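Local atomic coordinates of bradyzoite pseudokinase 1 (Toxoplasma gondii, PDB entry 6M7Z), a protein that has a divergent kinase fold without a glycine-rich loop and regulates the membrane ultrastructure of the parasitophorous vacuole. Residues 152-157 with 285-290; 51-56 with 126-131; 148-153 with 293-298. All coordinates share one frame; numbering follows the deposited sequence.

Contact 1. Residues 152-157 with 285-290; sequences NMVAAL and PTIEEI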
loop_
_atom_site.group_PDB
_atom_site.type_symbol
_atom_site.label_atom_id
_atom_site.label_comp_id
_atom_site.label_asym_id
_atom_site.label_seq_id
_atom_site.Cartn_x
_atom_site.Cartn_y
_atom_site.Cartn_z
ATOM N N ASN A 152 12.830 2.571 -4.307
ATOM C CA ASN A 152 11.495 2.021 -4.620
ATOM C C ASN A 152 10.442 2.734 -3.742
ATOM O O ASN A 152 9.382 3.154 -4.223
ATOM C CB ASN A 152 11.530 0.491 -4.479
ATOM C CG ASN A 152 10.350 -0.249 -5.092
ATOM O OD1 ASN A 152 9.211 0.216 -5.037
ATOM N ND2 ASN A 152 10.602 -1.428 -5.652
ATOM N N MET A 153 10.777 2.935 -2.458
ATOM C CA MET A 153 9.857 3.514 -1.499
ATOM C C MET A 153 9.624 5.003 -1.790
ATOM O O MET A 153 8.457 5.451 -1.804
ATOM C CB MET A 153 10.355 3.323 -0.063
ATOM C CG MET A 153 10.107 1.918 0.485
ATOM S SD MET A 153 11.199 1.431 1.845
ATOM C CE MET A 153 10.572 2.485 3.149
ATOM N N VAL A 154 10.706 5.755 -2.033
ATOM C CA VAL A 154 10.620 7.187 -2.390
ATOM C C VAL A 154 9.807 7.347 -3.683
ATOM O O VAL A 154 8.963 8.223 -3.784
ATOM C CB VAL A 154 12.012 7.835 -2.553
ATOM C CG1 VAL A 154 11.918 9.278 -3.013
ATOM C CG2 VAL A 154 12.841 7.784 -1.295
ATOM N N ALA A 155 10.098 6.508 -4.676
ATOM C CA ALA A 155 9.455 6.594 -5.982
ATOM C C ALA A 155 7.949 6.370 -5.828
ATOM O O ALA A 155 7.154 7.031 -6.482
ATOM C CB ALA A 155 10.052 5.587 -6.941
ATOM N N ALA A 156 7.586 5.406 -4.975
ATOM C CA ALA A 156 6.192 5.026 -4.780
ATOM C C ALA A 156 5.422 6.221 -4.198
ATOM O O ALA A 156 4.330 6.567 -4.683
ATOM C CB ALA A 156 6.109 3.813 -3.903
ATOM N N LEU A 157 6.022 6.868 -3.195
ATOM C CA LEU A 157 5.428 8.031 -2.552
ATOM C C LEU A 157 5.259 9.171 -3.568
ATOM O O LEU A 157 4.207 9.816 -3.622
ATOM C CB LEU A 157 6.321 8.485 -1.391
ATOM C CG LEU A 157 5.776 9.651 -0.567
ATOM C CD1 LEU A 157 4.357 9.379 -0.121
ATOM C CD2 LEU A 157 6.655 9.916 0.635
ATOM N N PRO A 285 14.288 17.885 3.300
ATOM C CA PRO A 285 14.367 17.909 1.842
ATOM C C PRO A 285 13.030 17.579 1.165
ATOM O O PRO A 285 12.198 16.877 1.733
ATOM C CB PRO A 285 15.391 16.808 1.527
ATOM C CG PRO A 285 15.286 15.867 2.700
ATOM C CD PRO A 285 15.055 16.775 3.889
ATOM N N THR A 286 12.858 18.083 -0.059
ATOM C CA THR A 286 11.758 17.683 -0.940
ATOM C C THR A 286 12.064 16.297 -1.517
ATOM O O THR A 286 13.203 15.810 -1.434
ATOM C CB THR A 286 11.574 18.674 -2.097
ATOM O OG1 THR A 286 12.718 18.529 -2.941
ATOM C CG2 THR A 286 11.438 20.113 -1.646
ATOM N N ILE A 287 11.050 15.696 -2.143
ATOM C CA ILE A 287 11.187 14.407 -2.825
ATOM C C ILE A 287 12.300 14.521 -3.877
ATOM O O ILE A 287 13.130 13.617 -3.991
ATOM C CB ILE A 287 9.854 13.964 -3.466
ATOM C CG1 ILE A 287 8.735 13.799 -2.434
ATOM C CG2 ILE A 287 10.053 12.705 -4.303
ATOM C CD1 ILE A 287 8.952 12.653 -1.473
ATOM N N GLU A 288 12.305 15.635 -4.624
ATOM C CA GLU A 288 13.270 15.894 -5.713
ATOM C C GLU A 288 14.702 15.886 -5.148
ATOM O O GLU A 288 15.593 15.252 -5.709
ATOM C CB GLU A 288 12.982 17.220 -6.437
ATOM C CG GLU A 288 11.517 17.509 -6.771
ATOM C CD GLU A 288 10.765 16.468 -7.594
ATOM O OE1 GLU A 288 11.403 15.803 -8.436
ATOM O OE2 GLU A 288 9.538 16.326 -7.391
ATOM N N GLU A 289 14.913 16.583 -4.026
ATOM C CA GLU A 289 16.224 16.634 -3.371
ATOM C C GLU A 289 16.607 15.246 -2.845
ATOM O O GLU A 289 17.754 14.840 -2.990
ATOM C CB GLU A 289 16.226 17.673 -2.250
ATOM C CG GLU A 289 16.106 19.097 -2.756
ATOM C CD GLU A 289 15.832 20.129 -1.680
ATOM O OE1 GLU A 289 15.428 21.254 -2.035
ATOM O OE2 GLU A 289 16.020 19.807 -0.497
ATOM N N ILE A 290 15.646 14.518 -2.256
ATOM C CA ILE A 290 15.887 13.158 -1.751
ATOM C C ILE A 290 16.394 12.266 -2.894
ATOM O O ILE A 290 17.316 11.477 -2.691
ATOM C CB ILE A 290 14.623 12.566 -1.092
ATOM C CG1 ILE A 290 14.314 13.238 0.246
ATOM C CG2 ILE A 290 14.728 11.047 -0.951
ATOM C CD1 ILE A 290 12.892 13.052 0.709
#
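An apolar helix-helix contact deep in the C-terminal lobe joins Val154 and Leu157 of helix 146-161 to Ile287 and Ile290 at the start of helix 287-291. Only methyl groups meet here, and no hydrogen bond crosses. Val154 is the hub. Its CG1, anti to the backbone N (chi1 176°), reaches both isoleucines, coming within 4.1 Å of Ile287 CG2 and 3.9 Å of Ile290 CG2. The other branch, Val154 CG2, lies 3.8 Å from that same Ile290 CG2, so both valine methyls bear on one isoleucine methyl. One turn further along helix 146-161, Leu157 meets Ile287 at about a right angle, with Leu157 CD2 4.1 Å from Ile287 CD1. Ile287 therefore divides its two branches, CG2 going to the valine and CD1 to the leucine.

The isoleucines are presented by a well-formed helix start: Thr286 is the N-cap, and its OG1 accepts from Glu289 N at 3.1 Å along a nearly straight bond (168°). Ile287 also rests on Lys158 and His161, further along helix 146-161. Phe241 of helix 230-248 packs against Val154 and Asp233 of the same helix against Leu157, while Ala156 of helix 146-161 touches Leu185 of strand 183-185.

Contact 2. Residues 51-56 with 126-131; sequences TVNVRV and HPLSKG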
loop_
_atom_site.group_PDB
_atom_site.type_symbol
_atom_site.label_atom_id
_atom_site.label_comp_id
_atom_site.label_asym_id
_atom_site.label_seq_id
_atom_site.Cartn_x
_atom_site.Cartn_y
_atom_site.Cartn_z
ATOM N N THR A 51 -8.568 -7.882 7.181
ATOM C CA THR A 51 -8.013 -8.542 6.021
ATOM C C THR A 51 -8.280 -10.036 6.163
ATOM O O THR A 51 -8.026 -10.604 7.229
ATOM C CB THR A 51 -6.516 -8.255 5.877
ATOM O OG1 THR A 51 -6.408 -6.866 5.575
ATOM C CG2 THR A 51 -5.839 -9.069 4.794
ATOM N N VAL A 52 -8.790 -10.647 5.085
ATOM C CA VAL A 52 -8.940 -12.078 5.008
ATOM C C VAL A 52 -8.141 -12.576 3.804
ATOM O O VAL A 52 -8.415 -12.150 2.687
ATOM C CB VAL A 52 -10.419 -12.478 4.883
ATOM C CG1 VAL A 52 -10.561 -13.985 4.850
ATOM C CG2 VAL A 52 -11.265 -11.892 5.994
ATOM N N ASN A 53 -7.209 -13.516 4.016
ATOM C CA ASN A 53 -6.475 -14.102 2.892
ATOM C C ASN A 53 -7.290 -15.245 2.301
ATOM O O ASN A 53 -7.861 -16.022 3.037
ATOM C CB ASN A 53 -5.108 -14.638 3.286
ATOM C CG ASN A 53 -4.195 -13.553 3.807
ATOM O OD1 ASN A 53 -4.385 -12.361 3.561
ATOM N ND2 ASN A 53 -3.191 -13.966 4.552
ATOM N N VAL A 54 -7.323 -15.323 0.961
ATOM C CA VAL A 54 -7.894 -16.468 0.268
ATOM C C VAL A 54 -6.806 -17.052 -0.641
ATOM O O VAL A 54 -6.643 -16.627 -1.785
ATOM C CB VAL A 54 -9.164 -16.087 -0.507
ATOM C CG1 VAL A 54 -9.843 -17.314 -1.101
ATOM C CG2 VAL A 54 -10.132 -15.302 0.362
ATOM N N ARG A 55 -6.065 -18.033 -0.104
ATOM C CA ARG A 55 -4.883 -18.595 -0.748
ATOM C C ARG A 55 -5.291 -19.422 -1.971
ATOM O O ARG A 55 -4.529 -19.544 -2.923
ATOM C CB ARG A 55 -4.086 -19.440 0.252
ATOM C CG ARG A 55 -3.355 -18.618 1.302
ATOM C CD ARG A 55 -2.299 -19.357 2.086
ATOM N NE ARG A 55 -1.675 -18.460 3.043
ATOM C CZ ARG A 55 -0.731 -17.562 2.758
ATOM N NH1 ARG A 55 -0.199 -17.545 1.547
ATOM N NH2 ARG A 55 -0.338 -16.685 3.678
ATOM N N VAL A 56 -6.496 -20.007 -1.924
ATOM C CA VAL A 56 -7.007 -20.856 -2.980
ATOM C C VAL A 56 -8.400 -20.372 -3.367
ATOM O O VAL A 56 -9.403 -20.922 -2.930
ATOM C CB VAL A 56 -7.023 -22.320 -2.507
ATOM C CG1 VAL A 56 -7.563 -23.267 -3.571
ATOM C CG2 VAL A 56 -5.639 -22.758 -2.056
ATOM N N HIS A 126 -7.334 -7.583 -3.355
ATOM C CA HIS A 126 -5.960 -7.303 -3.723
ATOM C C HIS A 126 -5.274 -8.607 -4.093
ATOM O O HIS A 126 -5.681 -9.667 -3.636
ATOM C CB HIS A 126 -5.187 -6.658 -2.564
ATOM C CG HIS A 126 -5.690 -5.320 -2.163
ATOM N ND1 HIS A 126 -5.645 -4.243 -3.007
ATOM C CD2 HIS A 126 -6.227 -4.889 -1.004
ATOM C CE1 HIS A 126 -6.155 -3.189 -2.387
ATOM N NE2 HIS A 126 -6.537 -3.567 -1.159
ATOM N N PRO A 127 -4.159 -8.557 -4.854
ATOM C CA PRO A 127 -3.294 -9.718 -4.983
ATOM C C PRO A 127 -2.823 -10.078 -3.567
ATOM O O PRO A 127 -2.620 -9.180 -2.737
ATOM C CB PRO A 127 -2.126 -9.254 -5.856
ATOM C CG PRO A 127 -2.556 -7.937 -6.455
ATOM C CD PRO A 127 -3.637 -7.376 -5.558
ATOM N N LEU A 128 -2.693 -11.377 -3.285
ATOM C CA LEU A 128 -2.205 -11.801 -1.995
ATOM C C LEU A 128 -0.702 -11.561 -1.961
ATOM O O LEU A 128 0.039 -12.148 -2.737
ATOM C CB LEU A 128 -2.531 -13.273 -1.784
ATOM C CG LEU A 128 -2.008 -13.866 -0.487
ATOM C CD1 LEU A 128 -2.456 -13.038 0.726
ATOM C CD2 LEU A 128 -2.455 -15.328 -0.396
ATOM N N SER A 129 -0.261 -10.660 -1.079
ATOM C CA SER A 129 1.135 -10.249 -1.032
ATOM C C SER A 129 1.965 -11.340 -0.346
ATOM O O SER A 129 1.441 -12.131 0.449
ATOM C CB SER A 129 1.277 -8.917 -0.342
ATOM O OG SER A 129 1.510 -9.075 1.055
ATOM N N LYS A 130 3.261 -11.364 -0.669
ATOM C CA LYS A 130 4.219 -12.265 -0.036
ATOM C C LYS A 130 4.492 -11.824 1.401
ATOM O O LYS A 130 4.902 -12.645 2.201
ATOM C CB LYS A 130 5.535 -12.302 -0.820
ATOM C CG LYS A 130 5.477 -13.057 -2.136
ATOM C CD LYS A 130 5.648 -14.592 -1.977
ATOM C CE LYS A 130 4.839 -15.406 -2.968
ATOM N NZ LYS A 130 4.306 -16.656 -2.371
ATOM N N GLY A 131 4.291 -10.533 1.696
ATOM C CA GLY A 131 4.423 -10.014 3.037
ATOM C C GLY A 131 4.532 -8.503 3.047
ATOM O O GLY A 131 4.722 -7.863 1.986
#
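Leu128 reaches across to Asn53 and Arg55 where the N-terminal lobe's sheet ends and the chain leaves strand 121-127, the position of the interlobe hinge in protein kinases. From its CA, the Leu128 CB bond points at the 51-56 segment. CG stands anti to the backbone N (chi1 177°), which swings it toward that segment, and chi2 (53°) sends one methyl to each partner. CD1 goes to Asn53. It sits 3.5 Å from Asn53 OD1 and 3.6 Å from Asn53 CG, with Asn53 CB and ND2 each 4.0 Å from the same Leu128 CD1; the methyl lies over the face of the amide. CD2 goes to Arg55, touching the aliphatic base of its chain at CG (3.8 Å from Leu128 CD2) and lying over one face of the guanidinium, where Arg55 NH1 is 3.7 Å from Leu128 CD2. The arginine runs extended from CG to NE, and the turn at chi4 (-79°) sets the guanidinium plane steeply across that run.

Strand 76-82 lies between the two segments in the sheet, and it and Gly75 just before it hydrogen-bond to both: Val52 and Val54 pair with Ala78 and Val76, His126 and Leu128 with Ser77 and Gly75. Leu128 also packs on Ser77.

Lys130 NZ stands 6.0 Å from Arg55 NH1, a like charge that may mildly disfavour this pose; Arg55, Leu128 and Lys130 all touch crystal neighbours, so the lattice may influence their positions. No hydrogen bond crosses between the segments, and contact is by van der Waals touch alone. Chemically this is an apolar fork that lays one methyl on the face of each of two polar planar groups.

Contact 3. Residues 148-153 with 293-298; sequences VLAANM and DPLFEG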
loop_
_atom_site.group_PDB
_atom_site.type_symbol
_atom_site.label_atom_id
_atom_site.label_comp_id
_atom_site.label_asym_id
_atom_site.label_seq_id
_atom_site.Cartn_x
_atom_site.Cartn_y
_atom_site.Cartn_z
ATOM N N VAL A 148 18.133 0.037 -3.299
ATOM C CA VAL A 148 17.062 -0.098 -4.281
ATOM C C VAL A 148 15.705 -0.055 -3.571
ATOM O O VAL A 148 14.755 0.518 -4.106
ATOM C CB VAL A 148 17.232 -1.381 -5.120
ATOM C CG1 VAL A 148 16.050 -1.602 -6.063
ATOM C CG2 VAL A 148 18.537 -1.350 -5.910
ATOM N N LEU A 149 15.621 -0.649 -2.374
ATOM C CA LEU A 149 14.369 -0.666 -1.610
ATOM C C LEU A 149 13.983 0.767 -1.242
ATOM O O LEU A 149 12.838 1.187 -1.437
ATOM C CB LEU A 149 14.524 -1.524 -0.351
ATOM C CG LEU A 149 13.294 -1.579 0.558
ATOM C CD1 LEU A 149 12.059 -2.028 -0.197
ATOM C CD2 LEU A 149 13.540 -2.530 1.705
ATOM N N ALA A 150 14.962 1.516 -0.737
ATOM C CA ALA A 150 14.754 2.900 -0.332
ATOM C C ALA A 150 14.300 3.735 -1.533
ATOM O O ALA A 150 13.416 4.561 -1.410
ATOM C CB ALA A 150 16.015 3.449 0.279
ATOM N N ALA A 151 14.906 3.484 -2.696
ATOM C CA ALA A 151 14.589 4.230 -3.913
ATOM C C ALA A 151 13.164 3.869 -4.381
ATOM O O ALA A 151 12.409 4.743 -4.791
ATOM C CB ALA A 151 15.621 3.949 -4.979
ATOM N N ASN A 152 12.830 2.571 -4.307
ATOM C CA ASN A 152 11.495 2.021 -4.620
ATOM C C ASN A 152 10.442 2.734 -3.742
ATOM O O ASN A 152 9.382 3.154 -4.223
ATOM C CB ASN A 152 11.530 0.491 -4.479
ATOM C CG ASN A 152 10.350 -0.249 -5.092
ATOM O OD1 ASN A 152 9.211 0.216 -5.037
ATOM N ND2 ASN A 152 10.602 -1.428 -5.652
ATOM N N MET A 153 10.777 2.935 -2.458
ATOM C CA MET A 153 9.857 3.514 -1.499
ATOM C C MET A 153 9.624 5.003 -1.790
ATOM O O MET A 153 8.457 5.451 -1.804
ATOM C CB MET A 153 10.355 3.323 -0.063
ATOM C CG MET A 153 10.107 1.918 0.485
ATOM S SD MET A 153 11.199 1.431 1.845
ATOM C CE MET A 153 10.572 2.485 3.149
ATOM N N ASP A 293 20.061 12.352 -3.637
ATOM C CA ASP A 293 20.955 12.040 -2.525
ATOM C C ASP A 293 22.047 11.097 -3.030
ATOM O O ASP A 293 21.808 10.292 -3.937
ATOM C CB ASP A 293 20.182 11.470 -1.326
ATOM C CG ASP A 293 21.010 11.285 -0.061
ATOM O OD1 ASP A 293 21.640 10.218 0.079
ATOM O OD2 ASP A 293 21.035 12.222 0.777
ATOM N N PRO A 294 23.285 11.196 -2.478
ATOM C CA PRO A 294 24.369 10.262 -2.790
ATOM C C PRO A 294 24.003 8.769 -2.821
ATOM O O PRO A 294 24.581 8.017 -3.604
ATOM C CB PRO A 294 25.363 10.497 -1.645
ATOM C CG PRO A 294 25.185 11.962 -1.291
ATOM C CD PRO A 294 23.730 12.270 -1.571
ATOM N N LEU A 295 23.061 8.354 -1.965
ATOM C CA LEU A 295 22.678 6.944 -1.842
ATOM C C LEU A 295 22.182 6.394 -3.186
ATOM O O LEU A 295 22.381 5.219 -3.459
ATOM C CB LEU A 295 21.591 6.811 -0.768
ATOM C CG LEU A 295 20.913 5.445 -0.659
ATOM C CD1 LEU A 295 21.947 4.370 -0.318
ATOM C CD2 LEU A 295 19.802 5.484 0.378
ATOM N N PHE A 296 21.555 7.241 -4.015
ATOM C CA PHE A 296 20.838 6.777 -5.218
ATOM C C PHE A 296 21.613 7.034 -6.520
ATOM O O PHE A 296 21.069 6.790 -7.598
ATOM C CB PHE A 296 19.464 7.445 -5.302
ATOM C CG PHE A 296 18.607 7.260 -4.080
ATOM C CD1 PHE A 296 18.407 5.998 -3.539
ATOM C CD2 PHE A 296 17.999 8.347 -3.469
ATOM C CE1 PHE A 296 17.605 5.824 -2.422
ATOM C CE2 PHE A 296 17.206 8.173 -2.344
ATOM C CZ PHE A 296 17.003 6.910 -1.834
ATOM N N GLU A 297 22.866 7.492 -6.438
ATOM C CA GLU A 297 23.659 7.721 -7.660
ATOM C C GLU A 297 23.944 6.381 -8.352
ATOM O O GLU A 297 24.302 5.402 -7.714
ATOM C CB GLU A 297 24.940 8.500 -7.362
ATOM C CG GLU A 297 24.696 9.993 -7.283
ATOM C CD GLU A 297 25.817 10.793 -6.659
ATOM O OE1 GLU A 297 26.971 10.302 -6.647
ATOM O OE2 GLU A 297 25.523 11.903 -6.182
ATOM N N GLY A 298 23.754 6.375 -9.673
ATOM C CA GLY A 298 23.909 5.194 -10.513
ATOM C C GLY A 298 22.595 4.473 -10.773
ATOM O O GLY A 298 22.566 3.540 -11.577
#
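Ala151 of helix 146-161 and Phe296 of the short 3-10 turn 294-296 bring their backbones closest here, with CA of Ala151 6.9 Å from CA of Phe296. The phenylalanine ring does most of the touching. With chi1 at -55°, its CG lies anti to the carbonyl carbon, and the ring's CD1-CE1 side is carried to the helix. Ala150 CB meets the ring at its edge, near the plane, 3.9 Å from Phe296 CE1. Ala151 comes in with its CB 3.7 Å from Phe296 CE1 and its backbone N, obliquely, 3.6 Å from the same carbon. Leu295 adds a lighter touch, its CD2 4.3 Å from Ala150 CB, while Leu295 CB lies over one face of the ring.

An Asx turn shapes the bend that delivers both residues: Asp293 OD1 accepts from Leu295 N at 3.1 Å (170°), and OD2 of that carboxylate forms a salt bridge with Lys275. The two alanines offer only single methyls, allowing a flat ring to come right up to the helix backbone. Between the segments this is van der Waals touch, and Gln147, just before 148-153 on the helix, adds a polar tie by hydrogen-bonding Leu295 O.

Contacts 1 and 3 are neighbours on helix 146-161, with ranges overlapping at Asn152 and Met153 and centres 9 Å apart. They meet directly: Ile290 O is 3.3 Å from Phe296 CD2, and Val154 CG2 is 4.3 Å from Phe296 CZ. Helix 287-291 and the turn after it therefore cover successive parts of one helix in the C-terminal lobe. Contact 2 belongs to the other lobe. Its centre is 28 Å from that of contact 1, across the centre of the chain, and 29 Å from that of contact 3; the nearest atoms are about 11 and 10 Å away. Contact 2 lies beside the probable hinge of the cleft where canonical kinases bind nucleotide, something not settled for this protein.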